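Side-chain contacts in putative protein (Neisseria meningitidis, PDB 2O3G), which is a putative membrane protein of the UPF0053 family that may bind flavin adenine dinucleotide, represented here by its transporter-associated domain: residues Leu19-Glu22 against Gly23-Tyr27; Glu29-Gln33 against Leu34-Gln38. All coordinates share one frame; numbering follows the deposited sequence.

Overall arrangement
Both contacts are local and follow one another along the chain, contact 1 at residues 19-27 and contact 2 at residues 29-38, with their centres about 12 Å apart. Contact 1 carries the chain off strand 20-22, an outermost strand of the four-stranded antiparallel sheet, towards the short helix 27-30; contact 2 takes it from that helix into the loop leading to helix 48-56. The two meet directly: Leu25 CD1 packs on Leu30 CB at 3.6 Å, and Tyr27 OH lies 2.5 Å from Pro37 O, probably a hydrogen bond. Together they carry the chain from the edge strand out to the periphery of the transporter-associated domain.

Contact 1 of 2, residues Leu19-Glu22 against Gly23-Tyr27; sequences LTVE and GALEY
Val21 and Leu25 meet through single methyl groups across a tight turn: Val21 CG1 lies 4.1 Å from Leu25 CD1, and the two side chains cross at about a right angle. The valine presents CG1 because that branch stands anti to its own carbonyl carbon (chi1 -73°), beside the backbone N. Between them the backbone reverses in a type I beta turn from Glu22 to Leu25, closed by a hydrogen bond from Leu25 N to Glu22 O at 2.7 Å. The Leu25 N-H points almost straight at the oxygen, 165°, yet the nitrogen sits above the carbonyl plane. This is the turn by which the chain leaves strand 20-22, an outermost strand of the antiparallel sheet, whose Val21 is bonded through its backbone to Val86 of strand 82-90. Backbone hydrogen bonds of Gly23 with Ala49 and of Leu25 with Val48 set the turn against the start of helix 48-56. Both apolar side chains also touch Val48, which joins the pair to a larger apolar patch. Glu22 takes a different course. Its CG is wedged between backbone N and carbonyl carbon (chi1 51°), passing 4.0 Å from Leu25 N, and the chain beyond runs extended to a carboxylate on an exposed residue.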
loop_
_atom_site.group_PDB
_atom_site.type_symbol
_atom_site.label_atom_id
_atom_site.label_comp_id
_atom_site.label_asym_id
_atom_site.label_seq_id
_atom_site.Cartn_x
_atom_site.Cartn_y
_atom_site.Cartn_z
ATOM N N LEU A 19 -7.749 -10.819 1.439
ATOM C CA LEU A 19 -6.400 -10.157 1.478
ATOM C C LEU A 19 -6.357 -8.672 1.165
ATOM O O LEU A 19 -5.802 -8.224 0.110
ATOM C CB LEU A 19 -5.484 -10.806 0.498
ATOM C CG LEU A 19 -5.050 -12.149 0.960
ATOM C CD1 LEU A 19 -4.611 -12.696 -0.396
ATOM C CD2 LEU A 19 -3.965 -12.021 2.024
ATOM N N THR A 20 -6.956 -7.893 2.046
ATOM C CA THR A 20 -7.072 -6.498 1.739
ATOM C C THR A 20 -6.925 -5.740 3.028
ATOM O O THR A 20 -7.300 -6.203 4.104
ATOM C CB THR A 20 -8.436 -6.160 1.071
ATOM O OG1 THR A 20 -9.456 -6.626 1.929
ATOM C CG2 THR A 20 -8.596 -6.784 -0.310
ATOM N N VAL A 21 -6.362 -4.561 2.912
ATOM C CA VAL A 21 -6.161 -3.746 4.095
ATOM C C VAL A 21 -6.661 -2.401 3.728
ATOM O O VAL A 21 -6.811 -2.021 2.506
ATOM C CB VAL A 21 -4.678 -3.586 4.485
ATOM C CG1 VAL A 21 -4.154 -4.849 5.050
ATOM C CG2 VAL A 21 -3.907 -3.165 3.316
ATOM N N GLU A 22 -6.933 -1.683 4.805
ATOM C CA GLU A 22 -7.122 -0.259 4.668
ATOM C C GLU A 22 -5.876 0.551 4.337
ATOM O O GLU A 22 -4.790 0.399 4.946
ATOM C CB GLU A 22 -7.798 0.298 5.875
ATOM C CG GLU A 22 -7.147 -0.084 7.167
ATOM C CD GLU A 22 -7.847 0.674 8.344
ATOM O OE1 GLU A 22 -7.134 1.043 9.379
ATOM O OE2 GLU A 22 -9.107 0.902 8.166
ATOM N N GLY A 23 -6.078 1.392 3.335
ATOM C CA GLY A 23 -5.192 2.492 2.991
ATOM C C GLY A 23 -4.366 3.126 4.103
ATOM O O GLY A 23 -3.283 3.635 3.846
ATOM N N ALA A 24 -4.856 3.082 5.313
ATOM C CA ALA A 24 -4.303 3.868 6.340
ATOM C C ALA A 24 -3.752 2.921 7.308
ATOM O O ALA A 24 -3.514 3.267 8.444
ATOM C CB ALA A 24 -5.427 4.659 7.036
ATOM N N LEU A 25 -3.590 1.670 6.942
ATOM C CA LEU A 25 -2.778 0.799 7.825
ATOM C C LEU A 25 -1.356 1.398 7.788
ATOM O O LEU A 25 -0.854 1.909 6.725
ATOM C CB LEU A 25 -2.723 -0.601 7.244
ATOM C CG LEU A 25 -2.821 -1.686 8.283
ATOM C CD1 LEU A 25 -1.902 -2.746 7.793
ATOM C CD2 LEU A 25 -2.600 -1.368 9.777
ATOM N N GLU A 26 -0.740 1.360 8.942
ATOM C CA GLU A 26 0.638 1.811 9.085
ATOM C C GLU A 26 1.600 0.736 8.631
ATOM O O GLU A 26 1.568 -0.391 9.126
ATOM C CB GLU A 26 0.912 2.147 10.567
ATOM C CG GLU A 26 0.224 3.468 10.949
ATOM C CD GLU A 26 0.411 3.914 12.359
ATOM O OE1 GLU A 26 0.781 3.117 13.252
ATOM O OE2 GLU A 26 0.151 5.124 12.605
ATOM N N TYR A 27 2.453 1.120 7.710
ATOM C CA TYR A 27 3.590 0.311 7.330
ATOM C C TYR A 27 4.244 -0.360 8.471
ATOM O O TYR A 27 4.575 -1.542 8.409
ATOM C CB TYR A 27 4.612 1.112 6.658
ATOM C CG TYR A 27 5.650 0.273 5.997
ATOM C CD1 TYR A 27 5.564 -0.032 4.666
ATOM C CD2 TYR A 27 6.721 -0.171 6.693
ATOM C CE1 TYR A 27 6.515 -0.816 4.028
ATOM C CE2 TYR A 27 7.718 -0.941 6.080
ATOM C CZ TYR A 27 7.590 -1.255 4.733
ATOM O OH TYR A 27 8.580 -2.000 4.130
#

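Contact 2 of 2, residues Glu29-Gln33 against Leu34-Gln38; sequences ELAPQ and LNLPQ
Leu34 N makes a bent hydrogen bond back to Leu30 O at 3.1 Å and Leu36 N another to Ala31 O at 3.0 Å, as the chain keeps helical backbone angles through Gln33 before it turns away at Asn35, which has a left-handed conformation.

The apolar side chains gather on one side of this turn. Leu30 forks between two later leucines: its CD2 meets Leu34 CD2 at 3.6 Å, while its CD1 reaches Leu36 CD1 at 3.9 Å, and the side chains pass at a slant in both pairs. The methyl of Ala31 lies against Leu36, with CB to CB at 3.5 Å. With CG of Leu36 anti to its own carbonyl carbon (chi1 -65°), the rest of that side chain continues past Ala31 CA to reach Leu30.

The i to i+5 bond from Leu36 N to Ala31 O, the left-handed Asn35 and the apolar contact of Ala31 with Leu36 recall a Schellman ending of a helix, here at the start of the loop towards helix 48-56. The inner bond of that motif is not made, since Asn35 N and Pro32 O are 3.9 Å apart. Leu34 and Leu36 also touch Trp71 of strand 71-79, so these leucines bring the turn against the sheet.

On the exposed side, Gln33 reaches back towards Glu29 with its chain extended beyond CG. It sends NE2 to Glu29 O at 3.2 Å, a nearly straight hydrogen bond (168°) with the oxygen close to the amide plane, although the nitrogen itself stands above the carbonyl plane of Glu29. That bond helps to set the turn of the Gln33 amide. Asn35 OD1 and Pro32 O merely lie near each other, 3.8 Å apart, with no bond between them.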
loop_
_atom_site.group_PDB
_atom_site.type_symbol
_atom_site.label_atom_id
_atom_site.label_comp_id
_atom_site.label_asym_id
_atom_site.label_seq_id
_atom_site.Cartn_x
_atom_site.Cartn_y
_atom_site.Cartn_z
ATOM N N GLU A 29 2.921 -1.414 10.900
ATOM C CA GLU A 29 2.037 -2.449 11.458
ATOM C C GLU A 29 1.894 -3.666 10.500
ATOM O O GLU A 29 1.980 -4.782 10.949
ATOM C CB GLU A 29 0.683 -1.835 11.826
ATOM C CG GLU A 29 0.642 -1.109 13.274
ATOM C CD GLU A 29 0.954 -2.021 14.523
ATOM O OE1 GLU A 29 0.490 -3.212 14.531
ATOM O OE2 GLU A 29 1.659 -1.537 15.500
ATOM N N LEU A 30 1.680 -3.407 9.207
ATOM C CA LEU A 30 1.670 -4.381 8.142
ATOM C C LEU A 30 3.026 -5.101 8.004
ATOM O O LEU A 30 3.078 -6.331 8.044
ATOM C CB LEU A 30 1.443 -3.659 6.838
ATOM C CG LEU A 30 0.662 -4.381 5.732
ATOM C CD1 LEU A 30 1.262 -4.048 4.419
ATOM C CD2 LEU A 30 0.536 -5.921 5.973
ATOM N N ALA A 31 4.107 -4.340 7.840
ATOM C CA ALA A 31 5.428 -4.885 7.452
ATOM C C ALA A 31 5.948 -6.002 8.298
ATOM O O ALA A 31 6.286 -7.025 7.804
ATOM C CB ALA A 31 6.451 -3.815 7.345
ATOM N N PRO A 32 5.927 -5.872 9.585
ATOM C CA PRO A 32 6.424 -6.995 10.343
ATOM C C PRO A 32 5.589 -8.187 10.098
ATOM O O PRO A 32 5.945 -9.274 10.388
ATOM C CB PRO A 32 6.136 -6.612 11.758
ATOM C CG PRO A 32 5.816 -5.187 11.757
ATOM C CD PRO A 32 5.429 -4.768 10.415
ATOM N N GLN A 33 4.403 -8.029 9.612
ATOM C CA GLN A 33 3.636 -9.235 9.394
ATOM C C GLN A 33 3.939 -9.805 7.999
ATOM O O GLN A 33 3.784 -10.965 7.813
ATOM C CB GLN A 33 2.130 -8.901 9.439
ATOM C CG GLN A 33 1.395 -8.809 10.807
ATOM C CD GLN A 33 -0.086 -8.309 10.571
ATOM O OE1 GLN A 33 -1.046 -9.118 10.469
ATOM N NE2 GLN A 33 -0.241 -6.989 10.390
ATOM N N LEU A 34 4.191 -9.012 6.979
ATOM C CA LEU A 34 4.518 -9.625 5.725
ATOM C C LEU A 34 6.074 -9.768 5.538
ATOM O O LEU A 34 6.605 -9.794 4.417
ATOM C CB LEU A 34 3.924 -8.761 4.652
ATOM C CG LEU A 34 2.512 -9.171 4.256
ATOM C CD1 LEU A 34 1.749 -9.669 5.509
ATOM C CD2 LEU A 34 1.818 -8.102 3.391
ATOM N N ASN A 35 6.838 -9.776 6.616
ATOM C CA ASN A 35 8.267 -9.424 6.493
ATOM C C ASN A 35 8.641 -8.418 5.475
ATOM O O ASN A 35 9.596 -8.650 4.752
ATOM C CB ASN A 35 9.076 -10.675 6.238
ATOM C CG ASN A 35 9.058 -11.528 7.444
ATOM O OD1 ASN A 35 8.804 -10.990 8.530
ATOM N ND2 ASN A 35 9.243 -12.848 7.312
ATOM N N LEU A 36 7.915 -7.333 5.340
ATOM C CA LEU A 36 8.408 -6.284 4.427
ATOM C C LEU A 36 9.678 -5.647 4.938
ATOM O O LEU A 36 9.964 -5.636 6.128
ATOM C CB LEU A 36 7.400 -5.182 4.248
ATOM C CG LEU A 36 6.175 -5.705 3.559
ATOM C CD1 LEU A 36 5.025 -4.727 3.598
ATOM C CD2 LEU A 36 6.636 -5.939 2.175
ATOM N N PRO A 37 10.443 -5.047 4.042
ATOM C CA PRO A 37 11.685 -4.627 4.605
ATOM C C PRO A 37 11.582 -3.269 5.495
ATOM O O PRO A 37 10.833 -2.346 5.212
ATOM C CB PRO A 37 12.506 -4.419 3.353
ATOM C CG PRO A 37 11.591 -3.788 2.435
ATOM C CD PRO A 37 10.297 -4.589 2.658
ATOM N N GLN A 38 12.296 -3.232 6.593
ATOM C CA GLN A 38 12.451 -2.072 7.422
ATOM C C GLN A 38 12.679 -0.785 6.660
ATOM O O GLN A 38 13.455 -0.735 5.727
ATOM C CB GLN A 38 13.656 -2.358 8.274
ATOM C CG GLN A 38 14.255 -1.186 9.017
ATOM C CD GLN A 38 13.452 -0.807 10.247
ATOM O OE1 GLN A 38 13.008 -1.659 11.085
ATOM N NE2 GLN A 38 13.175 0.475 10.328
#